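Local coordinates for protein N5-carboxyaminoimidazole ribonucleotide synthetase (Bacillus anthracis, PDB 3R5H) that probably catalyses the ATP-dependent carboxylation of 5-aminoimidazole ribonucleotide to its N5-carboxyamino derivative, a step of bacterial purine biosynthesis, at residues V79-E84 and L100-Q105; L258-F263 and N273-R278. All coordinates share one frame; numbering follows the deposited sequence.

From the N terminus, contact 1 closes first: the end of strand 78-81 meets the loop at 100-105, enclosing helix 88-97. Contact 2 follows well downstream, pairing strands 256-264 and 270-276 as a hairpin, with nine residues between its segments 258-263 and 273-278. The two closures run in series, neither nested nor crossed, one in the preATP-grasp domain and the other in the ATP-grasp domain. Their centres lie about 16 Å apart, yet they meet directly: E84 OE2 forms a 2.8 Å salt bridge with R278 NE, and Y81 OH probably bonds weakly to P277 O. Both contacts also touch 5-aminoimidazole ribonucleotide (AIR), so the nucleotide lies where these two parts of the fold come together.

Contact 1 of 2, residues V79-E84 and L100-Q105; sequences VTYEFE and LPQGSQ. With AIR (5-aminoimidazole ribonucleotide), chain D.
T80 and Q102 meet through one direct hydrogen bond, from T80 OG1 to Q102 OE1 at 2.7 Å. The hydroxyl approaches from above the amide, 43° out of the carbonyl plane, and therefore does not use an in-plane lone pair. A chi1 of -177° places T80 OG1 opposite its backbone N, where it meets Q102 OE1; OG1 is also hydrogen-bonded to H298 NE2. Beyond CG the Q102 chain is extended, which carries its amide across to the Y81 ring. The two side chains cross at an angle, although the ring and amide planes are only 10° apart, with Y81 CE1 3.5 Å from Q102 NE2.

Two waters hold both ends of this amide. The first donates to V79 O at 2.6 Å and to Q102 OE1, and accepts from Q102 N; OE1 thus receives two bonds, from water and threonine. The second accepts from Q102 NE2 at 2.8 Å and probably donates to Y81 O. Together these bonds would restrict rotation of the amide. Apolar contact is limited to V79 CG1 against L100 CD1, 3.9 Å apart. A type I turn from L100 to G103, closed by G103 N to L100 O at 2.9 Å, brings Q102 round to the strand.

Just past the strand, E82 OE1 accepts from AIR O2' and OE2 from O3', the latter doubtfully short. They also accept from G26 N and G23 N in a glycine-rich loop resembling the Rossmann type. Strand 78-81 is an outermost strand of the parallel sheet beside 16-20; helix 294-303 packs on T80, P101 and Q102, and helix 105-110 touches Y81.

Contact 2 of 2, residues L258-F263 and N273-R278; sequences LAVEMF and NELAPR. With MG (magnesium ion), chain E; ADP (adenosine-5'-diphosphate), chain C; AIR (5-aminoimidazole ribonucleotide), chain D.
A classic beta bulge opens the segment, where two residues, N273 and E274, stand opposite the single residue E261. E261 O accepts N273 N at 2.7 Å and, less closely, E274 N at 3.3 Å. N273 CB lies over one face of the F263 ring, 4.0 Å from the centroid and 22° off the normal, a CH-pi contact. A chi1 of 174° swings the amide away from the N273 backbone N and toward ADP, where ND2 donates almost straight to O1A.

E274 follows, its side chain alongside that of E261 and pointing the same way, with the carboxylate planes 19° apart. E274 OE1 binds magnesium at 2.2 Å, and ADP O1A and a water are further ligands. The close approach of E261 OE1 to E274 OE1, 3.0 Å, is between two acceptors and is no hydrogen bond; a water donates to that same E261 oxygen. E274 O accepts from E261 N.

L275 turns to the other face of the sheet, where its CD2 packs 3.7 Å from V260 CG1. A276 forms a hydrogen-bonded pair with A259, two N-H...O bonds closing the ring, with A259 N to A276 O at 2.8 Å. P277 centres an inverse gamma turn, and the strand pairing ends there.

R278 then runs back extended, its guanidinium between A276 CB on one face and AIR C4 on the opposite one, NH2 lying 3.2 Å from that atom; the salt bridge from E84 OE2 holds its NE. The hairpin thus spans from the bound ADP and magnesium, consistent with the nucleotide site of an ATP-grasp enzyme, to the AIR pocket. Strand 270-276 is outermost in the antiparallel sheet, 256-264 lies between it and 195-203, and helix 105-110 packs on L275 and P277.

Contact 1 of 2, residues V79-E84 and L100-Q105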
# COMPACT_ATOMS: atom_id res chain seq x y z
N VAL A 79 9.43 11.41 16.04
CA VAL A 79 10.12 12.01 14.90
C VAL A 79 11.05 11.01 14.27
O VAL A 79 11.71 10.23 14.96
CB VAL A 79 10.93 13.27 15.29
CG1 VAL A 79 11.70 13.78 14.08
CG2 VAL A 79 9.99 14.36 15.85
N THR A 80 11.07 11.02 12.94
CA THR A 80 12.02 10.26 12.15
C THR A 80 12.52 11.15 11.02
O THR A 80 12.06 12.26 10.84
CB THR A 80 11.38 8.94 11.60
OG1 THR A 80 12.35 8.18 10.88
CG2 THR A 80 10.20 9.26 10.68
N TYR A 81 13.46 10.64 10.26
CA TYR A 81 14.08 11.40 9.21
C TYR A 81 14.17 10.53 7.96
O TYR A 81 14.28 9.30 8.07
CB TYR A 81 15.49 11.86 9.67
CG TYR A 81 16.40 10.71 10.00
CD1 TYR A 81 16.52 10.23 11.30
CD2 TYR A 81 17.11 10.05 8.98
CE1 TYR A 81 17.35 9.15 11.59
CE2 TYR A 81 17.92 8.97 9.26
CZ TYR A 81 18.03 8.52 10.55
OH TYR A 81 18.84 7.45 10.80
N GLU A 82 14.12 11.16 6.80
CA GLU A 82 14.65 10.58 5.57
C GLU A 82 15.95 11.29 5.14
O GLU A 82 16.82 10.73 4.46
CB GLU A 82 13.60 10.61 4.45
CG GLU A 82 13.08 12.00 4.14
CD GLU A 82 13.00 12.29 2.64
OE1 GLU A 82 12.42 11.48 1.90
OE2 GLU A 82 13.48 13.36 2.23
N PHE A 83 16.09 12.55 5.53
CA PHE A 83 17.30 13.30 5.24
C PHE A 83 18.34 12.92 6.30
O PHE A 83 18.08 12.99 7.50
CB PHE A 83 17.01 14.80 5.26
CG PHE A 83 18.22 15.66 5.03
CD1 PHE A 83 18.75 16.42 6.07
CD2 PHE A 83 18.84 15.70 3.78
CE1 PHE A 83 19.89 17.23 5.87
CE2 PHE A 83 19.99 16.51 3.57
CZ PHE A 83 20.50 17.28 4.61
N GLU A 84 19.50 12.48 5.83
CA GLU A 84 20.58 12.00 6.70
C GLU A 84 21.48 13.09 7.26
O GLU A 84 21.96 12.98 8.38
CB GLU A 84 21.45 11.01 5.93
CG GLU A 84 20.89 9.63 5.90
CD GLU A 84 21.33 8.89 4.67
OE1 GLU A 84 22.02 7.87 4.83
OE2 GLU A 84 20.98 9.33 3.56
N LEU A 100 12.85 10.76 19.47
CA LEU A 100 13.61 10.28 18.31
C LEU A 100 14.20 8.88 18.61
O LEU A 100 15.39 8.76 18.88
CB LEU A 100 14.75 11.26 17.97
CG LEU A 100 15.49 11.11 16.63
CD1 LEU A 100 14.74 11.81 15.51
CD2 LEU A 100 16.91 11.64 16.71
N PRO A 101 13.37 7.82 18.53
CA PRO A 101 13.83 6.45 18.93
C PRO A 101 15.02 5.89 18.14
O PRO A 101 15.76 5.04 18.68
CB PRO A 101 12.59 5.56 18.69
CG PRO A 101 11.69 6.36 17.79
CD PRO A 101 11.96 7.82 18.11
N GLN A 102 15.21 6.34 16.90
CA GLN A 102 16.39 5.94 16.12
C GLN A 102 17.70 6.45 16.74
O GLN A 102 18.78 5.89 16.47
CB GLN A 102 16.31 6.46 14.67
CG GLN A 102 15.14 5.91 13.85
CD GLN A 102 14.93 6.72 12.59
OE1 GLN A 102 14.34 7.81 12.63
NE2 GLN A 102 15.44 6.22 11.46
N GLY A 103 17.61 7.52 17.53
CA GLY A 103 18.80 8.13 18.13
C GLY A 103 19.69 8.75 17.07
O GLY A 103 19.29 8.93 15.92
N SER A 104 20.93 9.06 17.45
CA SER A 104 21.81 9.76 16.53
C SER A 104 23.13 9.02 16.36
O SER A 104 23.94 9.39 15.54
CB SER A 104 22.06 11.19 17.01
OG SER A 104 22.86 11.18 18.18
N GLN A 105 23.31 7.96 17.14
CA GLN A 105 24.57 7.23 17.16
C GLN A 105 24.86 6.56 15.83
O GLN A 105 25.93 6.75 15.25
CB GLN A 105 24.63 6.23 18.33
CG GLN A 105 25.86 5.33 18.30
CD GLN A 105 26.25 4.74 19.66
OE1 GLN A 105 27.41 4.36 19.86
NE2 GLN A 105 25.29 4.64 20.58
N1 AIR D . 16.99 10.32 -0.54
C2 AIR D . 17.48 10.65 0.67
N3 AIR D . 18.74 10.18 0.82
C4 AIR D . 19.10 9.52 -0.31
C5 AIR D . 17.98 9.64 -1.11
N6 AIR D . 17.89 9.11 -2.36
C1' AIR D . 15.66 10.63 -1.13
C2' AIR D . 14.84 11.43 -0.14
C3' AIR D . 15.12 12.87 -0.57
C4' AIR D . 15.11 12.73 -2.08
O4' AIR D . 15.77 11.48 -2.29
O2' AIR D . 13.48 11.05 -0.35
O3' AIR D . 14.18 13.83 -0.08
C5' AIR D . 15.79 13.88 -2.79
O5' AIR D . 15.24 13.95 -4.10
P AIR D . 15.26 15.30 -4.99
O6 AIR D . 16.73 15.65 -5.03
O7 AIR D . 14.42 16.29 -4.21
O8 AIR D . 14.66 14.86 -6.30
O HOH W 1 13.52 8.38 15.16
O HOH W 2 15.42 6.87 8.75

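Contact 2 of 2, residues L258-F263 and N273-R278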
# COMPACT_ATOMS: atom_id res chain seq x y z
N LEU A 258 17.72 -0.29 8.51
CA LEU A 258 19.09 -0.23 8.02
C LEU A 258 19.21 -0.97 6.70
O LEU A 258 18.88 -2.18 6.61
CB LEU A 258 20.06 -0.81 9.03
CG LEU A 258 21.55 -0.88 8.68
CD1 LEU A 258 22.18 0.51 8.58
CD2 LEU A 258 22.29 -1.75 9.69
N ALA A 259 19.66 -0.26 5.67
CA ALA A 259 19.99 -0.88 4.40
C ALA A 259 21.49 -1.19 4.37
O ALA A 259 22.31 -0.30 4.62
CB ALA A 259 19.61 0.02 3.24
N VAL A 260 21.83 -2.44 4.06
CA VAL A 260 23.22 -2.89 4.00
C VAL A 260 23.59 -3.27 2.58
O VAL A 260 23.06 -4.26 2.02
CB VAL A 260 23.50 -4.11 4.91
CG1 VAL A 260 25.03 -4.41 4.96
CG2 VAL A 260 22.93 -3.89 6.31
N GLU A 261 24.49 -2.50 1.99
CA GLU A 261 24.91 -2.76 0.63
C GLU A 261 26.22 -3.52 0.61
O GLU A 261 27.15 -3.18 1.35
CB GLU A 261 25.04 -1.45 -0.14
CG GLU A 261 23.70 -0.86 -0.51
CD GLU A 261 23.86 0.27 -1.50
OE1 GLU A 261 24.13 1.41 -1.04
OE2 GLU A 261 23.73 0.02 -2.72
N MET A 262 26.28 -4.53 -0.25
CA MET A 262 27.34 -5.54 -0.22
C MET A 262 27.87 -5.89 -1.62
O MET A 262 27.16 -5.72 -2.62
CB MET A 262 26.81 -6.81 0.46
CG MET A 262 26.26 -6.58 1.90
SD MET A 262 25.54 -8.10 2.56
CE MET A 262 24.54 -7.59 3.94
N PHE A 263 29.12 -6.36 -1.69
CA PHE A 263 29.68 -6.95 -2.90
C PHE A 263 29.76 -8.47 -2.69
O PHE A 263 30.23 -8.92 -1.66
CB PHE A 263 31.09 -6.43 -3.21
CG PHE A 263 31.19 -4.92 -3.36
CD1 PHE A 263 32.27 -4.24 -2.81
CD2 PHE A 263 30.23 -4.19 -4.04
CE1 PHE A 263 32.40 -2.83 -2.95
CE2 PHE A 263 30.34 -2.79 -4.19
CZ PHE A 263 31.43 -2.12 -3.64
N ASN A 273 29.83 -2.81 1.58
CA ASN A 273 30.19 -1.60 0.88
C ASN A 273 29.75 -0.36 1.66
O ASN A 273 30.57 0.49 1.99
CB ASN A 273 29.56 -1.60 -0.52
CG ASN A 273 29.77 -0.32 -1.28
OD1 ASN A 273 30.83 0.31 -1.19
ND2 ASN A 273 28.78 0.07 -2.07
N GLU A 274 28.46 -0.25 1.94
CA GLU A 274 27.94 0.92 2.64
C GLU A 274 26.60 0.68 3.32
O GLU A 274 25.89 -0.29 3.04
CB GLU A 274 27.91 2.18 1.73
CG GLU A 274 27.04 2.05 0.51
CD GLU A 274 26.93 3.33 -0.31
OE1 GLU A 274 26.42 3.22 -1.47
OE2 GLU A 274 27.34 4.42 0.19
N LEU A 275 26.30 1.56 4.28
CA LEU A 275 25.11 1.49 5.08
C LEU A 275 24.30 2.75 4.91
O LEU A 275 24.86 3.85 4.72
CB LEU A 275 25.48 1.31 6.56
CG LEU A 275 26.47 0.22 6.94
CD1 LEU A 275 26.76 0.24 8.45
CD2 LEU A 275 25.95 -1.16 6.49
N ALA A 276 22.98 2.60 4.97
CA ALA A 276 22.05 3.72 5.00
C ALA A 276 21.03 3.46 6.09
O ALA A 276 20.31 2.46 6.04
CB ALA A 276 21.36 3.91 3.63
N PRO A 277 20.99 4.35 7.11
CA PRO A 277 20.09 4.17 8.27
C PRO A 277 18.67 4.70 8.01
O PRO A 277 18.17 5.58 8.71
CB PRO A 277 20.80 4.96 9.38
CG PRO A 277 21.56 6.05 8.65
CD PRO A 277 21.83 5.56 7.22
N ARG A 278 18.02 4.14 6.99
CA ARG A 278 16.75 4.63 6.49
C ARG A 278 16.25 3.67 5.45
O ARG A 278 17.03 2.88 4.92
CB ARG A 278 16.94 6.03 5.83
CG ARG A 278 18.07 6.10 4.82
CD ARG A 278 17.94 7.28 3.87
NE ARG A 278 19.09 7.33 2.95
CZ ARG A 278 19.16 6.70 1.77
NH1 ARG A 278 18.15 5.96 1.31
NH2 ARG A 278 20.25 6.83 1.04
MG MG E . 26.58 2.93 -3.60
PB ADP C . 28.14 5.72 -3.98
O1B ADP C . 28.49 7.15 -4.28
O2B ADP C . 27.51 5.60 -2.63
O3B ADP C . 27.41 5.01 -5.08
PA ADP C . 29.92 3.44 -3.86
O1A ADP C . 28.63 2.66 -3.87
O2A ADP C . 30.91 3.22 -2.75
O3A ADP C . 29.60 5.02 -3.91
O5' ADP C . 30.70 3.14 -5.23
C5' ADP C . 30.03 3.27 -6.48
C4' ADP C . 30.27 2.03 -7.33
O4' ADP C . 31.67 1.87 -7.58
C3' ADP C . 29.81 0.76 -6.64
O3' ADP C . 28.46 0.43 -6.99
C2' ADP C . 30.77 -0.28 -7.16
O2' ADP C . 30.29 -0.77 -8.42
C1' ADP C . 32.04 0.49 -7.45
N9 ADP C . 32.98 0.32 -6.32
C8 ADP C . 33.12 1.14 -5.25
N7 ADP C . 34.08 0.70 -4.40
C5 ADP C . 34.59 -0.42 -4.93
C6 ADP C . 35.63 -1.39 -4.56
N6 ADP C . 36.36 -1.26 -3.42
N1 ADP C . 35.83 -2.44 -5.41
C2 ADP C . 35.13 -2.62 -6.54
N3 ADP C . 34.17 -1.76 -6.93
C4 ADP C . 33.86 -0.67 -6.19
N1 AIR D . 16.99 10.32 -0.54
C2 AIR D . 17.48 10.65 0.67
N3 AIR D . 18.74 10.18 0.82
C4 AIR D . 19.10 9.52 -0.31
C5 AIR D . 17.98 9.64 -1.11
N6 AIR D . 17.89 9.11 -2.36
C1' AIR D . 15.66 10.63 -1.13
C2' AIR D . 14.84 11.43 -0.14
C3' AIR D . 15.12 12.87 -0.57
C4' AIR D . 15.11 12.73 -2.08
O4' AIR D . 15.77 11.48 -2.29
O2' AIR D . 13.48 11.05 -0.35
O3' AIR D . 14.18 13.83 -0.08
C5' AIR D . 15.79 13.88 -2.79
O5' AIR D . 15.24 13.95 -4.10
P AIR D . 15.26 15.30 -4.99
O6 AIR D . 16.73 15.65 -5.03
O7 AIR D . 14.42 16.29 -4.21
O8 AIR D . 14.66 14.86 -6.30
O HOH W 3 23.67 1.58 1.53
O HOH W 4 24.60 2.80 -4.62